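Local coordinates for arginine 3rd transport system periplasmic binding protein (Legionella pneumophila subsp. pneumophila str. Philadelphia 1, PDB 3KZG) that probably binds arginine in the periplasm and delivers it to a membrane transport system, at residues R62-I73 and G190-Q201; L33-L41 and L204-M215. All coordinates share one frame; numbering follows the deposited sequence.

In the fold
Contacts 1 and 2 are neighbours in one lobe of the protein, their centres about 13 Å apart. Contact 1 pairs extended chains, and contact 2 crosses helices 29-40 and 202-217, which pack on them; the two join through Leu-66 CD1 on Ile-208 CD1 (3.5 Å) and Ile-195 CD1 on Ile-37 CD1 (3.5 Å). Strand 196-197 runs almost directly into helix 202-217. Family 3 proteins bind solute between two lobes. Ser-70 of contact 1, weakly hydrogen-bonded to Asp-158 of strand 154-158 in the five-stranded sheet, is consistent with a place near that cleft. Contact 1 is centred about 12 Å and contact 2 about 19 Å from the chain centre, consistent with contact 2 lying farther out.

Contact 1 (R62-I73 and G190-Q201); sequences REVDLVIASMII and GEGYSIMANPDQ
Val-67 and Met-196 form an antiparallel hydrogen-bonded pair: Met-196 N reaches Val-67 O at 2.9 Å, in the carbonyl plane, and Val-67 N returns a bond to Met-196 O at 3.1 Å. Past this bridge the register slips by two residues; in the second ladder Ser-194 N binds Met-71 O, Ile-73 N binds Gly-192 O and Glu-191 N binds Ile-73 O. A water spans the break, accepting from Ala-69 N and Met-71 N and donating to Ser-194 O at 2.9 Å. Segment 190-201, returning from the five-stranded sheet, is thereby joined to the first lobe along the loop after strand 66-67. Packing is close along this buried half. The selenium of Met-196, a selenomethionine, rests 3.7 Å from CG of Met-71. Ile-72 turns one branch to each neighbour: with CG1 beside the backbone N (chi1 -56°), that branch lies 3.4 Å from Tyr-193 CE1, while CG2 presses on Gly-190 CA at 3.4 Å, tighter than ordinary van der Waals contact. Ser-70 CB sits over one face of the Tyr-193 ring in a CH-pi contact, and Phe-16 meets the same ring edge-to-face. The far end is open to solvent and held by a salt bridge and a stack. There the Arg-62 guanidinium stacks on the Asn-198 amide, the planes only 7° apart, and Asp-200 OD2 comes in at the guanidinium edge, 2.7 Å from NH2, with the carboxylate turned 76° to it. The hydrogen bond in this salt bridge is weak. Arg-62 NH1 also bonds to Lys-60 O. Backbone bonds and an internal water thus satisfy polar groups at the buried break, while the exposed end adds an ion pair, probably weakened by solvent, to that stack.

Contact 2 (L33-L41 and L204-M215); sequences LMQEICRRL and LIKKINKILLEM
Glu-36 OE2 is gripped by two arginines of its own helix, Arg-39 NH1 at 2.7 Å on the syn side and Arg-40 NE at 2.7 Å through the anti lone pair. The NE bond, tilted 24° from the guanidinium plane, helps to position the group, one face of which lies on CG of Met-215 (selenomethionine), 3.3 Å from Arg-40 NE. The bend of Met-215 at chi3 (75°) swings its methyl CE aside, onto Glu-36 CG at 3.4 Å and Leu-33 CD1 at 3.8 Å. Met-215 is thereby a knob among Leu-33, Glu-36, Ile-37 and Arg-40. The reverse knob is Ile-37, set among Ile-208, Ile-211, Leu-212 and Met-215, with CD1 3.7 Å from Leu-212 CD2. The aliphatic stem of Arg-40 packs on Ile-211, CD to CG2 at 3.4 Å. NH1 donates to a water that in turn donates to Glu-214 OE1, and NH1 also forms a salt bridge with Asp-218 OD2. At the other end Leu-41 CD1 covers Ile-208 CG1. This is mutual knobs-into-holes packing of two steeply crossed helices of one lobe: the axes of segments 33-40 and 204-215 approach to 10.0 Å, with 106° between their N-to-C directions. Helix 29-40 lies against strands 4-13 and 44-50, and helix 202-217 rests on Leu-66 of strand 66-67 and packs Leu-213 onto Pro-86 of a second subunit.

Contact 1 (R62-I73 and G190-Q201)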
loop_
_atom_site.group_PDB
_atom_site.type_symbol
_atom_site.label_atom_id
_atom_site.label_comp_id
_atom_site.label_asym_id
_atom_site.label_seq_id
_atom_site.Cartn_x
_atom_site.Cartn_y
_atom_site.Cartn_z
ATOM N N ARG A 62 16.881 -14.679 36.989
ATOM C CA ARG A 62 16.757 -13.232 36.892
ATOM C C ARG A 62 18.063 -12.524 36.552
ATOM O O ARG A 62 18.252 -11.356 36.908
ATOM C CB ARG A 62 16.178 -12.657 38.189
ATOM C CG ARG A 62 14.648 -12.691 38.277
ATOM C CD ARG A 62 14.077 -14.109 38.228
ATOM N NE ARG A 62 12.624 -14.089 38.403
ATOM C CZ ARG A 62 11.835 -15.155 38.304
ATOM N NH1 ARG A 62 12.346 -16.345 38.031
ATOM N NH2 ARG A 62 10.527 -15.028 38.475
ATOM N N GLU A 63 18.966 -13.229 35.873
ATOM C CA GLU A 63 20.235 -12.633 35.461
ATOM C C GLU A 63 19.896 -11.612 34.375
ATOM O O GLU A 63 20.633 -10.652 34.139
ATOM C CB GLU A 63 21.172 -13.700 34.881
ATOM C CG GLU A 63 21.623 -14.767 35.870
ATOM C CD GLU A 63 22.582 -15.770 35.246
ATOM O OE1 GLU A 63 23.621 -15.343 34.699
ATOM O OE2 GLU A 63 22.302 -16.984 35.303
ATOM N N VAL A 64 18.764 -11.843 33.717
ATOM C CA VAL A 64 18.274 -10.971 32.660
ATOM C C VAL A 64 16.765 -10.805 32.810
ATOM O O VAL A 64 16.088 -11.669 33.366
ATOM C CB VAL A 64 18.565 -11.555 31.273
ATOM C CG1 VAL A 64 20.067 -11.701 31.085
ATOM C CG2 VAL A 64 17.873 -12.894 31.120
ATOM N N ASP A 65 16.238 -9.697 32.306
ATOM C CA ASP A 65 14.805 -9.433 32.404
ATOM C C ASP A 65 14.000 -10.164 31.342
ATOM O O ASP A 65 12.887 -10.628 31.597
ATOM C CB ASP A 65 14.554 -7.933 32.286
ATOM C CG ASP A 65 15.235 -7.154 33.375
ATOM O OD1 ASP A 65 14.982 -7.474 34.553
ATOM O OD2 ASP A 65 16.019 -6.232 33.061
ATOM N N LEU A 66 14.574 -10.264 30.151
ATOM C CA LEU A 66 13.914 -10.914 29.028
ATOM C C LEU A 66 14.923 -11.690 28.194
ATOM O O LEU A 66 16.131 -11.537 28.361
ATOM C CB LEU A 66 13.246 -9.856 28.145
ATOM C CG LEU A 66 12.183 -8.978 28.799
ATOM C CD1 LEU A 66 11.878 -7.790 27.904
ATOM C CD2 LEU A 66 10.931 -9.806 29.069
ATOM N N VAL A 67 14.410 -12.530 27.302
ATOM C CA VAL A 67 15.250 -13.308 26.404
ATOM C C VAL A 67 14.660 -13.280 24.999
ATOM O O VAL A 67 13.451 -13.434 24.816
ATOM C CB VAL A 67 15.372 -14.780 26.852
ATOM C CG1 VAL A 67 15.939 -15.623 25.720
ATOM C CG2 VAL A 67 16.278 -14.876 28.070
ATOM N N ILE A 68 15.529 -13.052 24.020
ATOM C CA ILE A 68 15.150 -13.037 22.615
ATOM C C ILE A 68 16.308 -13.673 21.852
ATOM O O ILE A 68 17.401 -13.118 21.770
ATOM C CB ILE A 68 14.885 -11.602 22.094
ATOM C CG1 ILE A 68 14.434 -11.663 20.631
ATOM C CG2 ILE A 68 16.124 -10.722 22.264
ATOM C CD1 ILE A 68 13.966 -10.336 20.068
ATOM N N ALA A 69 16.058 -14.865 21.330
ATOM C CA ALA A 69 17.055 -15.608 20.583
ATOM C C ALA A 69 16.306 -16.659 19.791
ATOM O O ALA A 69 16.322 -17.840 20.144
ATOM C CB ALA A 69 18.030 -16.267 21.542
ATOM N N SER A 70 15.643 -16.217 18.724
ATOM C CA SER A 70 14.848 -17.103 17.882
ATOM C C SER A 70 14.219 -18.184 18.758
ATOM O O SER A 70 14.303 -19.369 18.461
ATOM C CB SER A 70 15.719 -17.729 16.774
ATOM O OG SER A 70 16.748 -18.555 17.290
HETATM N N MSE A 71 13.581 -17.759 19.846
HETATM C CA MSE A 71 12.948 -18.687 20.774
HETATM C C MSE A 71 11.565 -19.131 20.329
HETATM O O MSE A 71 10.622 -18.342 20.326
HETATM C CB MSE A 71 12.833 -18.053 22.154
HETATM C CG MSE A 71 12.507 -19.073 23.230
HETATM SE SE MSE A 71 13.932 -20.389 23.332
HETATM C CE MSE A 71 15.299 -19.202 24.024
ATOM N N ILE A 72 11.440 -20.405 19.985
ATOM C CA ILE A 72 10.168 -20.941 19.524
ATOM C C ILE A 72 9.182 -21.261 20.640
ATOM O O ILE A 72 9.496 -22.002 21.577
ATOM C CB ILE A 72 10.374 -22.218 18.690
ATOM C CG1 ILE A 72 11.325 -21.929 17.524
ATOM C CG2 ILE A 72 9.021 -22.717 18.167
ATOM C CD1 ILE A 72 11.704 -23.149 16.728
ATOM N N ILE A 73 7.982 -20.703 20.522
ATOM C CA ILE A 73 6.931 -20.951 21.497
ATOM C C ILE A 73 6.499 -22.405 21.382
ATOM O O ILE A 73 6.018 -22.835 20.331
ATOM C CB ILE A 73 5.677 -20.087 21.228
ATOM C CG1 ILE A 73 6.024 -18.606 21.297
ATOM C CG2 ILE A 73 4.587 -20.420 22.249
ATOM C CD1 ILE A 73 4.829 -17.718 21.060
ATOM N N GLY A 190 6.550 -25.355 16.113
ATOM C CA GLY A 190 6.243 -24.429 17.185
ATOM C C GLY A 190 5.228 -23.384 16.762
ATOM O O GLY A 190 4.638 -23.474 15.687
ATOM N N GLU A 191 5.037 -22.375 17.602
ATOM C CA GLU A 191 4.062 -21.334 17.314
ATOM C C GLU A 191 4.669 -19.952 17.087
ATOM O O GLU A 191 4.043 -18.936 17.396
ATOM C CB GLU A 191 3.030 -21.280 18.447
ATOM C CG GLU A 191 2.394 -22.630 18.740
ATOM C CD GLU A 191 1.312 -22.566 19.808
ATOM O OE1 GLU A 191 0.351 -21.786 19.640
ATOM O OE2 GLU A 191 1.421 -23.302 20.812
ATOM N N GLY A 192 5.887 -19.920 16.547
ATOM C CA GLY A 192 6.535 -18.651 16.262
ATOM C C GLY A 192 7.658 -18.253 17.200
ATOM O O GLY A 192 7.726 -18.738 18.322
ATOM N N TYR A 193 8.543 -17.375 16.729
ATOM C CA TYR A 193 9.650 -16.889 17.543
ATOM C C TYR A 193 9.077 -15.782 18.406
ATOM O O TYR A 193 8.325 -14.931 17.928
ATOM C CB TYR A 193 10.795 -16.344 16.672
ATOM C CG TYR A 193 11.443 -17.377 15.767
ATOM C CD1 TYR A 193 11.938 -18.572 16.284
ATOM C CD2 TYR A 193 11.551 -17.160 14.388
ATOM C CE1 TYR A 193 12.520 -19.532 15.454
ATOM C CE2 TYR A 193 12.136 -18.111 13.549
ATOM C CZ TYR A 193 12.615 -19.297 14.091
ATOM O OH TYR A 193 13.179 -20.249 13.273
ATOM N N SER A 194 9.435 -15.790 19.684
ATOM C CA SER A 194 8.898 -14.804 20.605
ATOM C C SER A 194 9.856 -14.401 21.720
ATOM O O SER A 194 10.885 -15.040 21.938
ATOM C CB SER A 194 7.602 -15.352 21.212
ATOM O OG SER A 194 7.281 -14.697 22.423
ATOM N N ILE A 195 9.505 -13.326 22.413
ATOM C CA ILE A 195 10.295 -12.825 23.530
ATOM C C ILE A 195 9.817 -13.604 24.758
ATOM O O ILE A 195 8.623 -13.634 25.058
ATOM C CB ILE A 195 10.075 -11.309 23.690
ATOM C CG1 ILE A 195 10.588 -10.597 22.430
ATOM C CG2 ILE A 195 10.802 -10.782 24.920
ATOM C CD1 ILE A 195 10.359 -9.111 22.428
HETATM N N MSE A 196 10.755 -14.243 25.453
HETATM C CA MSE A 196 10.445 -15.072 26.613
HETATM C C MSE A 196 10.713 -14.392 27.951
HETATM O O MSE A 196 11.613 -13.566 28.080
HETATM C CB MSE A 196 11.250 -16.363 26.505
HETATM C CG MSE A 196 10.797 -17.508 27.378
HETATM SE SE MSE A 196 11.828 -19.075 26.911
HETATM C CE MSE A 196 13.553 -18.487 27.631
ATOM N N ALA A 197 9.911 -14.740 28.950
ATOM C CA ALA A 197 10.074 -14.153 30.268
ATOM C C ALA A 197 9.545 -15.093 31.336
ATOM O O ALA A 197 8.944 -16.125 31.023
ATOM C CB ALA A 197 9.345 -12.815 30.331
ATOM N N ASN A 198 9.793 -14.752 32.597
ATOM C CA ASN A 198 9.312 -15.566 33.705
ATOM C C ASN A 198 7.818 -15.269 33.874
ATOM O O ASN A 198 7.365 -14.163 33.586
ATOM C CB ASN A 198 10.091 -15.233 34.986
ATOM C CG ASN A 198 11.540 -15.702 34.926
ATOM O OD1 ASN A 198 12.473 -14.905 35.052
ATOM N ND2 ASN A 198 11.730 -17.000 34.726
ATOM N N PRO A 199 7.034 -16.254 34.334
ATOM C CA PRO A 199 5.589 -16.086 34.526
ATOM C C PRO A 199 5.123 -14.827 35.257
ATOM O O PRO A 199 4.060 -14.280 34.939
ATOM C CB PRO A 199 5.193 -17.362 35.264
ATOM C CG PRO A 199 6.131 -18.371 34.686
ATOM C CD PRO A 199 7.450 -17.618 34.705
ATOM N N ASP A 200 5.900 -14.361 36.228
ATOM C CA ASP A 200 5.502 -13.179 36.982
ATOM C C ASP A 200 5.782 -11.855 36.286
ATOM O O ASP A 200 5.593 -10.791 36.875
ATOM C CB ASP A 200 6.164 -13.170 38.365
ATOM C CG ASP A 200 7.677 -13.211 38.293
ATOM O OD1 ASP A 200 8.250 -12.766 37.277
ATOM O OD2 ASP A 200 8.298 -13.673 39.272
ATOM N N GLN A 201 6.217 -11.908 35.033
ATOM C CA GLN A 201 6.518 -10.685 34.303
ATOM C C GLN A 201 5.433 -10.372 33.272
ATOM O O GLN A 201 5.692 -9.704 32.271
ATOM C CB GLN A 201 7.877 -10.807 33.610
ATOM C CG GLN A 201 9.034 -11.168 34.550
ATOM C CD GLN A 201 10.384 -11.095 33.861
ATOM O OE1 GLN A 201 10.885 -10.006 33.565
ATOM N NE2 GLN A 201 10.968 -12.254 33.581
HETATM O O HOH W 1 11.027 -12.174 37.067
HETATM O O HOH W 2 13.323 -15.151 20.357
#

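Contact 2 (L33-L41 and L204-M215)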
loop_
_atom_site.group_PDB
_atom_site.type_symbol
_atom_site.label_atom_id
_atom_site.label_comp_id
_atom_site.label_asym_id
_atom_site.label_seq_id
_atom_site.Cartn_x
_atom_site.Cartn_y
_atom_site.Cartn_z
ATOM N N LEU A 33 15.264 -5.686 16.615
ATOM C CA LEU A 33 13.871 -5.715 17.053
ATOM C C LEU A 33 13.756 -5.308 18.517
ATOM O O LEU A 33 13.040 -4.364 18.856
ATOM C CB LEU A 33 13.271 -7.110 16.864
ATOM C CG LEU A 33 11.814 -7.208 17.316
ATOM C CD1 LEU A 33 10.970 -6.203 16.534
ATOM C CD2 LEU A 33 11.301 -8.611 17.115
HETATM N N MSE A 34 14.463 -6.033 19.375
HETATM C CA MSE A 34 14.471 -5.777 20.815
HETATM C C MSE A 34 14.856 -4.325 21.095
HETATM O O MSE A 34 14.240 -3.654 21.925
HETATM C CB MSE A 34 15.464 -6.727 21.496
HETATM C CG MSE A 34 15.330 -6.827 23.021
HETATM SE SE MSE A 34 13.539 -7.287 23.582
HETATM C CE MSE A 34 13.631 -9.215 23.448
ATOM N N GLN A 35 15.877 -3.844 20.392
ATOM C CA GLN A 35 16.344 -2.470 20.550
ATOM C C GLN A 35 15.189 -1.491 20.341
ATOM O O GLN A 35 14.973 -0.587 21.148
ATOM C CB GLN A 35 17.452 -2.180 19.534
ATOM C CG GLN A 35 18.106 -0.815 19.665
ATOM C CD GLN A 35 18.912 -0.670 20.945
ATOM O OE1 GLN A 35 18.353 -0.494 22.030
ATOM N NE2 GLN A 35 20.233 -0.753 20.824
ATOM N N GLU A 36 14.447 -1.682 19.258
ATOM C CA GLU A 36 13.315 -0.818 18.934
ATOM C C GLU A 36 12.186 -0.916 19.970
ATOM O O GLU A 36 11.586 0.095 20.337
ATOM C CB GLU A 36 12.793 -1.168 17.538
ATOM C CG GLU A 36 11.593 -0.376 17.075
ATOM C CD GLU A 36 11.825 1.117 17.090
ATOM O OE1 GLU A 36 12.992 1.539 16.963
ATOM O OE2 GLU A 36 10.833 1.868 17.214
ATOM N N ILE A 37 11.901 -2.128 20.439
ATOM C CA ILE A 37 10.856 -2.329 21.439
ATOM C C ILE A 37 11.187 -1.575 22.733
ATOM O O ILE A 37 10.301 -1.000 23.373
ATOM C CB ILE A 37 10.668 -3.834 21.758
ATOM C CG1 ILE A 37 10.072 -4.552 20.542
ATOM C CG2 ILE A 37 9.770 -4.011 22.975
ATOM C CD1 ILE A 37 9.924 -6.042 20.715
ATOM N N CYS A 38 12.460 -1.575 23.112
ATOM C CA CYS A 38 12.886 -0.887 24.326
ATOM C C CYS A 38 12.725 0.628 24.244
ATOM O O CYS A 38 12.334 1.254 25.226
ATOM C CB CYS A 38 14.340 -1.235 24.660
ATOM S SG CYS A 38 14.561 -2.901 25.302
ATOM N N ARG A 39 13.009 1.230 23.091
ATOM C CA ARG A 39 12.858 2.679 22.988
ATOM C C ARG A 39 11.388 3.065 23.097
ATOM O O ARG A 39 11.051 4.129 23.623
ATOM C CB ARG A 39 13.448 3.218 21.678
ATOM C CG ARG A 39 12.764 2.759 20.408
ATOM C CD ARG A 39 13.409 3.419 19.187
ATOM N NE ARG A 39 13.034 4.825 19.050
ATOM C CZ ARG A 39 11.846 5.243 18.619
ATOM N NH1 ARG A 39 10.914 4.364 18.277
ATOM N NH2 ARG A 39 11.586 6.541 18.538
ATOM N N ARG A 40 10.517 2.192 22.600
ATOM C CA ARG A 40 9.082 2.428 22.659
ATOM C C ARG A 40 8.618 2.239 24.099
ATOM O O ARG A 40 7.615 2.805 24.516
ATOM C CB ARG A 40 8.348 1.473 21.710
ATOM C CG ARG A 40 8.544 1.856 20.251
ATOM C CD ARG A 40 7.978 0.826 19.287
ATOM N NE ARG A 40 8.263 1.211 17.910
ATOM C CZ ARG A 40 7.392 1.786 17.087
ATOM N NH1 ARG A 40 6.153 2.047 17.492
ATOM N NH2 ARG A 40 7.768 2.117 15.861
ATOM N N LEU A 41 9.370 1.439 24.848
ATOM C CA LEU A 41 9.079 1.191 26.252
ATOM C C LEU A 41 9.715 2.314 27.068
ATOM O O LEU A 41 9.534 2.390 28.283
ATOM C CB LEU A 41 9.663 -0.156 26.694
ATOM C CG LEU A 41 8.954 -1.427 26.218
ATOM C CD1 LEU A 41 9.750 -2.662 26.626
ATOM C CD2 LEU A 41 7.556 -1.471 26.815
ATOM N N LEU A 204 5.048 -6.716 32.041
ATOM C CA LEU A 204 6.024 -6.292 31.043
ATOM C C LEU A 204 5.714 -6.903 29.674
ATOM O O LEU A 204 5.793 -6.225 28.646
ATOM C CB LEU A 204 7.442 -6.687 31.482
ATOM C CG LEU A 204 8.595 -6.409 30.508
ATOM C CD1 LEU A 204 8.637 -4.932 30.151
ATOM C CD2 LEU A 204 9.911 -6.848 31.138
ATOM N N ILE A 205 5.369 -8.183 29.667
ATOM C CA ILE A 205 5.044 -8.875 28.427
ATOM C C ILE A 205 3.844 -8.210 27.736
ATOM O O ILE A 205 3.833 -8.041 26.508
ATOM C CB ILE A 205 4.746 -10.367 28.711
ATOM C CG1 ILE A 205 6.051 -11.081 29.087
ATOM C CG2 ILE A 205 4.116 -11.032 27.498
ATOM C CD1 ILE A 205 7.104 -11.078 27.972
ATOM N N LYS A 206 2.845 -7.821 28.526
ATOM C CA LYS A 206 1.662 -7.167 27.983
ATOM C C LYS A 206 1.988 -5.832 27.326
ATOM O O LYS A 206 1.415 -5.490 26.290
ATOM C CB LYS A 206 0.604 -6.988 29.076
ATOM C CG LYS A 206 -0.138 -8.285 29.373
ATOM C CD LYS A 206 -1.172 -8.126 30.481
ATOM C CE LYS A 206 -1.833 -9.468 30.784
ATOM N NZ LYS A 206 -2.793 -9.387 31.913
ATOM N N LYS A 207 2.907 -5.078 27.924
ATOM C CA LYS A 207 3.310 -3.795 27.354
ATOM C C LYS A 207 4.069 -4.053 26.043
ATOM O O LYS A 207 3.939 -3.305 25.077
ATOM C CB LYS A 207 4.196 -3.030 28.353
ATOM C CG LYS A 207 3.454 -2.591 29.627
ATOM C CD LYS A 207 4.380 -1.968 30.677
ATOM C CE LYS A 207 5.281 -3.017 31.324
ATOM N NZ LYS A 207 6.053 -2.497 32.506
ATOM N N ILE A 208 4.857 -5.125 26.010
ATOM C CA ILE A 208 5.607 -5.473 24.807
ATOM C C ILE A 208 4.661 -5.922 23.686
ATOM O O ILE A 208 4.926 -5.686 22.508
ATOM C CB ILE A 208 6.637 -6.589 25.097
ATOM C CG1 ILE A 208 7.749 -6.044 25.999
ATOM C CG2 ILE A 208 7.221 -7.133 23.790
ATOM C CD1 ILE A 208 8.704 -7.103 26.504
ATOM N N ASN A 209 3.558 -6.568 24.049
ATOM C CA ASN A 209 2.603 -7.012 23.043
ATOM C C ASN A 209 1.972 -5.798 22.363
ATOM O O ASN A 209 1.868 -5.751 21.133
ATOM C CB ASN A 209 1.525 -7.903 23.672
ATOM C CG ASN A 209 2.063 -9.264 24.080
ATOM O OD1 ASN A 209 3.148 -9.666 23.647
ATOM N ND2 ASN A 209 1.308 -9.985 24.908
ATOM N N LYS A 210 1.555 -4.814 23.155
ATOM C CA LYS A 210 0.964 -3.615 22.589
ATOM C C LYS A 210 1.961 -2.956 21.641
ATOM O O LYS A 210 1.590 -2.551 20.541
ATOM C CB LYS A 210 0.547 -2.630 23.690
ATOM C CG LYS A 210 -0.628 -3.126 24.519
ATOM C CD LYS A 210 -1.364 -2.000 25.252
ATOM C CE LYS A 210 -0.525 -1.386 26.362
ATOM N NZ LYS A 210 -1.334 -0.467 27.217
ATOM N N ILE A 211 3.224 -2.875 22.062
ATOM C CA ILE A 211 4.279 -2.276 21.246
ATOM C C ILE A 211 4.435 -3.021 19.920
ATOM O O ILE A 211 4.598 -2.401 18.867
ATOM C CB ILE A 211 5.661 -2.296 21.972
ATOM C CG1 ILE A 211 5.639 -1.379 23.196
ATOM C CG2 ILE A 211 6.765 -1.839 21.023
ATOM C CD1 ILE A 211 5.309 0.062 22.872
ATOM N N LEU A 212 4.402 -4.351 19.982
ATOM C CA LEU A 212 4.532 -5.176 18.782
ATOM C C LEU A 212 3.378 -4.911 17.820
ATOM O O LEU A 212 3.570 -4.880 16.606
ATOM C CB LEU A 212 4.562 -6.666 19.152
ATOM C CG LEU A 212 5.857 -7.219 19.768
ATOM C CD1 LEU A 212 5.628 -8.659 20.233
ATOM C CD2 LEU A 212 6.980 -7.163 18.735
ATOM N N LEU A 213 2.179 -4.728 18.368
ATOM C CA LEU A 213 1.012 -4.446 17.546
ATOM C C LEU A 213 1.139 -3.063 16.893
ATOM O O LEU A 213 0.824 -2.900 15.717
ATOM C CB LEU A 213 -0.263 -4.531 18.393
ATOM C CG LEU A 213 -0.633 -5.953 18.847
ATOM C CD1 LEU A 213 -1.802 -5.927 19.817
ATOM C CD2 LEU A 213 -0.963 -6.795 17.618
ATOM N N GLU A 214 1.626 -2.079 17.647
ATOM C CA GLU A 214 1.786 -0.726 17.116
ATOM C C GLU A 214 2.890 -0.669 16.061
ATOM O O GLU A 214 2.850 0.169 15.161
ATOM C CB GLU A 214 2.084 0.241 18.265
ATOM C CG GLU A 214 1.106 0.062 19.418
ATOM C CD GLU A 214 1.426 0.906 20.630
ATOM O OE1 GLU A 214 2.610 0.985 21.010
ATOM O OE2 GLU A 214 0.481 1.474 21.213
HETATM N N MSE A 215 3.879 -1.553 16.165
HETATM C CA MSE A 215 4.956 -1.585 15.173
HETATM C C MSE A 215 4.459 -2.229 13.881
HETATM O O MSE A 215 4.899 -1.884 12.784
HETATM C CB MSE A 215 6.157 -2.389 15.693
HETATM C CG MSE A 215 7.055 -1.647 16.671
HETATM SE SE MSE A 215 8.441 -2.773 17.291
HETATM C CE MSE A 215 9.537 -2.761 15.679
HETATM O O HOH W 3 4.952 1.867 20.134
#